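Side-chain contact in ftsY (Mycoplasma mycoides, PDB 1ZU4), which is a signal recognition particle receptor of the SRP54-type family, here as its NG domain, a helical bundle joined to a P-loop NTPase fold: residues A[96-101]-A[127-132]. Sequence-based numbering, arbitrary orientation.
Sequences YRIDFK and NYYAEL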
ATOM      1  N   TYR A  96       4.114   5.152  10.710  1.00 29.70           N
ATOM      2  CA  TYR A  96       2.770   4.542  10.672  1.00 30.16           C
ATOM      3  C   TYR A  96       1.790   5.459   9.947  1.00 29.53           C
ATOM      4  O   TYR A  96       1.119   5.056   8.987  1.00 29.02           O
ATOM      5  CB  TYR A  96       2.194   4.270  12.093  1.00 31.44           C
ATOM      6  CG  TYR A  96       2.183   2.807  12.538  1.00 34.21           C
ATOM      7  CD1 TYR A  96       1.435   1.842  11.847  1.00 37.58           C
ATOM      8  CD2 TYR A  96       2.928   2.393  13.655  1.00 36.11           C
ATOM      9  CE1 TYR A  96       1.437   0.488  12.263  1.00 37.75           C
ATOM     10  CE2 TYR A  96       2.940   1.067  14.077  1.00 35.47           C
ATOM     11  CZ  TYR A  96       2.191   0.121  13.377  1.00 37.82           C
ATOM     12  OH  TYR A  96       2.220  -1.191  13.792  1.00 35.63           O
ATOM     13  N   ARG A  97       1.679   6.686  10.430  1.00 28.92           N
ATOM     14  CA  ARG A  97       0.574   7.552   9.980  1.00 28.63           C
ATOM     15  C   ARG A  97       0.947   8.305   8.734  1.00 27.08           C
ATOM     16  O   ARG A  97       2.133   8.494   8.433  1.00 26.28           O
ATOM     17  CB  ARG A  97       0.128   8.540  11.067  1.00 29.31           C
ATOM     18  CG  ARG A  97       1.175   9.600  11.446  1.00 34.79           C
ATOM     19  CD  ARG A  97       0.538  11.031  11.497  1.00 42.18           C
ATOM     20  NE  ARG A  97       1.504  12.016  12.010  1.00 47.26           N
ATOM     21  CZ  ARG A  97       1.706  12.278  13.305  1.00 49.08           C
ATOM     22  NH1 ARG A  97       0.996  11.627  14.233  1.00 50.60           N
ATOM     23  NH2 ARG A  97       2.619  13.186  13.675  1.00 47.72           N
ATOM     24  N   ILE A  98      -0.085   8.737   8.020  1.00 25.36           N
ATOM     25  CA  ILE A  98       0.062   9.659   6.907  1.00 24.13           C
ATOM     26  C   ILE A  98       0.344  11.051   7.470  1.00 22.62           C
ATOM     27  O   ILE A  98      -0.419  11.579   8.278  1.00 21.54           O
ATOM     28  CB  ILE A  98      -1.219   9.664   5.996  1.00 23.68           C
ATOM     29  CG1 ILE A  98      -1.613   8.234   5.626  1.00 23.45           C
ATOM     30  CG2 ILE A  98      -1.038  10.550   4.742  1.00 23.95           C
ATOM     31  CD1 ILE A  98      -0.677   7.583   4.720  1.00 24.74           C
ATOM     32  N   ASP A  99       1.468  11.614   7.058  1.00 22.17           N
ATOM     33  CA  ASP A  99       1.891  12.942   7.512  1.00 22.32           C
ATOM     34  C   ASP A  99       1.109  14.015   6.729  1.00 21.80           C
ATOM     35  O   ASP A  99       1.628  14.662   5.809  1.00 21.34           O
ATOM     36  CB  ASP A  99       3.404  13.101   7.383  1.00 22.27           C
ATOM     37  CG  ASP A  99       3.938  14.325   8.116  1.00 24.98           C
ATOM     38  OD1 ASP A  99       3.181  14.949   8.859  1.00 24.76           O
ATOM     39  OD2 ASP A  99       5.122  14.695   7.918  1.00 27.35           O
ATOM     40  N   PHE A 100      -0.147  14.196   7.131  1.00 21.86           N
ATOM     41  CA  PHE A 100      -1.039  15.207   6.556  1.00 20.85           C
ATOM     42  C   PHE A 100      -1.338  16.190   7.710  1.00 21.26           C
ATOM     43  O   PHE A 100      -1.801  15.770   8.771  1.00 21.27           O
ATOM     44  CB  PHE A 100      -2.313  14.548   6.026  1.00 19.76           C
ATOM     45  CG  PHE A 100      -3.170  15.465   5.211  1.00 18.45           C
ATOM     46  CD1 PHE A 100      -3.114  15.444   3.804  1.00 18.15           C
ATOM     47  CD2 PHE A 100      -3.958  16.453   5.851  1.00 19.72           C
ATOM     48  CE1 PHE A 100      -3.873  16.369   3.045  1.00 21.65           C
ATOM     49  CE2 PHE A 100      -4.736  17.363   5.114  1.00 19.72           C
ATOM     50  CZ  PHE A 100      -4.707  17.328   3.707  1.00 19.65           C
ATOM     51  N   LYS A 101      -1.053  17.476   7.532  1.00 21.40           N
ATOM     52  CA  LYS A 101      -1.371  18.466   8.581  1.00 22.00           C
ATOM     53  C   LYS A 101      -2.301  19.473   7.979  1.00 22.14           C
ATOM     54  O   LYS A 101      -2.150  19.813   6.824  1.00 22.00           O
ATOM     55  CB  LYS A 101      -0.123  19.218   9.059  1.00 22.12           C
ATOM     56  CG  LYS A 101       1.086  18.384   9.394  1.00 24.57           C
ATOM     57  CD  LYS A 101       1.050  17.828  10.781  1.00 29.78           C
ATOM     58  CE  LYS A 101       2.420  18.000  11.426  1.00 32.18           C
ATOM     59  NZ  LYS A 101       3.445  17.065  10.896  1.00 33.58           N
ATOM     60  N   ASN A 127      -8.961  12.122  -4.970  1.00 17.52           N
ATOM     61  CA  ASN A 127     -10.385  11.972  -4.625  1.00 19.59           C
ATOM     62  C   ASN A 127     -10.644  11.761  -3.121  1.00 19.76           C
ATOM     63  O   ASN A 127     -11.606  12.302  -2.593  1.00 19.06           O
ATOM     64  CB  ASN A 127     -11.045  10.800  -5.397  1.00 19.62           C
ATOM     65  CG  ASN A 127     -12.581  10.834  -5.301  1.00 24.22           C
ATOM     66  OD1 ASN A 127     -13.219   9.937  -4.718  1.00 30.65           O
ATOM     67  ND2 ASN A 127     -13.166  11.893  -5.832  1.00 25.29           N
ATOM     68  N   TYR A 128      -9.785  10.976  -2.466  1.00 18.78           N
ATOM     69  CA  TYR A 128      -9.880  10.680  -1.042  1.00 19.44           C
ATOM     70  C   TYR A 128      -9.779  11.956  -0.219  1.00 20.36           C
ATOM     71  O   TYR A 128     -10.570  12.167   0.739  1.00 21.72           O
ATOM     72  CB  TYR A 128      -8.777   9.681  -0.630  1.00 18.63           C
ATOM     73  CG  TYR A 128      -8.727   9.312   0.842  1.00 19.62           C
ATOM     74  CD1 TYR A 128      -9.380   8.179   1.341  1.00 18.58           C
ATOM     75  CD2 TYR A 128      -7.961  10.071   1.735  1.00 19.40           C
ATOM     76  CE1 TYR A 128      -9.282   7.850   2.730  1.00 21.11           C
ATOM     77  CE2 TYR A 128      -7.876   9.762   3.071  1.00 19.74           C
ATOM     78  CZ  TYR A 128      -8.528   8.681   3.578  1.00 20.59           C
ATOM     79  OH  TYR A 128      -8.362   8.427   4.942  1.00 20.84           O
ATOM     80  N   TYR A 129      -8.804  12.817  -0.555  1.00 19.01           N
ATOM     81  CA  TYR A 129      -8.658  14.075   0.186  1.00 17.72           C
ATOM     82  C   TYR A 129      -9.689  15.116  -0.249  1.00 18.68           C
ATOM     83  O   TYR A 129     -10.193  15.895   0.588  1.00 20.22           O
ATOM     84  CB  TYR A 129      -7.209  14.601   0.101  1.00 17.32           C
ATOM     85  CG  TYR A 129      -6.338  13.746   0.955  1.00 13.23           C
ATOM     86  CD1 TYR A 129      -5.554  12.734   0.393  1.00 11.75           C
ATOM     87  CD2 TYR A 129      -6.359  13.881   2.329  1.00 15.27           C
ATOM     88  CE1 TYR A 129      -4.782  11.887   1.174  1.00 16.75           C
ATOM     89  CE2 TYR A 129      -5.594  13.020   3.157  1.00 13.00           C
ATOM     90  CZ  TYR A 129      -4.806  12.028   2.556  1.00 18.05           C
ATOM     91  OH  TYR A 129      -4.058  11.160   3.330  1.00 20.58           O
ATOM     92  N   ALA A 130     -10.027  15.118  -1.531  1.00 18.96           N
ATOM     93  CA  ALA A 130     -11.004  16.087  -2.069  1.00 20.98           C
ATOM     94  C   ALA A 130     -12.360  15.902  -1.402  1.00 22.04           C
ATOM     95  O   ALA A 130     -13.000  16.892  -1.014  1.00 22.11           O
ATOM     96  CB  ALA A 130     -11.120  15.994  -3.605  1.00 19.91           C
ATOM     97  N   GLU A 131     -12.771  14.641  -1.232  1.00 22.63           N
ATOM     98  CA  GLU A 131     -13.970  14.316  -0.448  1.00 24.14           C
ATOM     99  C   GLU A 131     -13.904  14.721   1.038  1.00 23.82           C
ATOM    100  O   GLU A 131     -14.930  14.943   1.687  1.00 23.93           O
ATOM    101  CB  GLU A 131     -14.331  12.836  -0.623  1.00 25.13           C
ATOM    102  CG  GLU A 131     -14.606  12.509  -2.091  1.00 29.88           C
ATOM    103  CD  GLU A 131     -15.920  11.756  -2.351  1.00 37.04           C
ATOM    104  OE1 GLU A 131     -16.987  12.179  -1.840  1.00 41.34           O
ATOM    105  OE2 GLU A 131     -15.888  10.765  -3.116  1.00 37.05           O
ATOM    106  N   LEU A 132     -12.699  14.841   1.580  1.00 22.57           N
ATOM    107  CA  LEU A 132     -12.556  15.272   2.966  1.00 22.02           C
ATOM    108  C   LEU A 132     -12.576  16.796   3.060  1.00 22.42           C
ATOM    109  O   LEU A 132     -12.411  17.353   4.148  1.00 22.36           O
ATOM    110  CB  LEU A 132     -11.310  14.649   3.615  1.00 21.52           C
ATOM    111  CG  LEU A 132     -11.356  13.125   3.814  1.00 20.53           C
ATOM    112  CD1 LEU A 132      -9.983  12.541   4.152  1.00 20.75           C
ATOM    113  CD2 LEU A 132     -12.372  12.807   4.910  1.00 23.62           C
TER
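Phe100, in an extended loop, faces Tyr129 near the end of helix 118-131, and their CA atoms lie 10.0 Å apart. The contact is made by the side chains of Ile98, Phe100 and Tyr129, and no hydrogen bond crosses it. The rings of Phe100 and Tyr129 are almost parallel, with planes at 3° and centroids 4.7 Å apart. The offset is large, and little of one ring lies over the other. Tyr129 CE2 sits over one face of the Phe100 ring, 3.5 Å from Phe100 CD1. A second close approach, 3.6 Å, joins Phe100 CE1 to Tyr129 CD2. Phe100 CG is anti to the backbone N (chi1 -170°), which carries the ring out from the loop to the helix. The two side chains point in opposite senses. In this P-loop NTPase-type fold, the loop leads from helix 71-87 of the helical bundle into strand 106-111. Ile98, Phe100 and Tyr129 all touch Phe108 of that strand. Beyond the ring pair, Tyr129 OH lies 3.4 Å from the CG2 methyl of Ile98. Between Ile98 and Phe100, the chain makes an inverse gamma turn centred on Asp99. The Ile98 and Phe100 side chains set out toward the helix; that of Asp99 sets out away from it, and Asp99 OD1 forms a salt bridge with Lys101 NZ. Tyr128 CD2 lies 3.6 Å above the plane of the Tyr129 ring, and Tyr134 meets Phe100 edge-to-face.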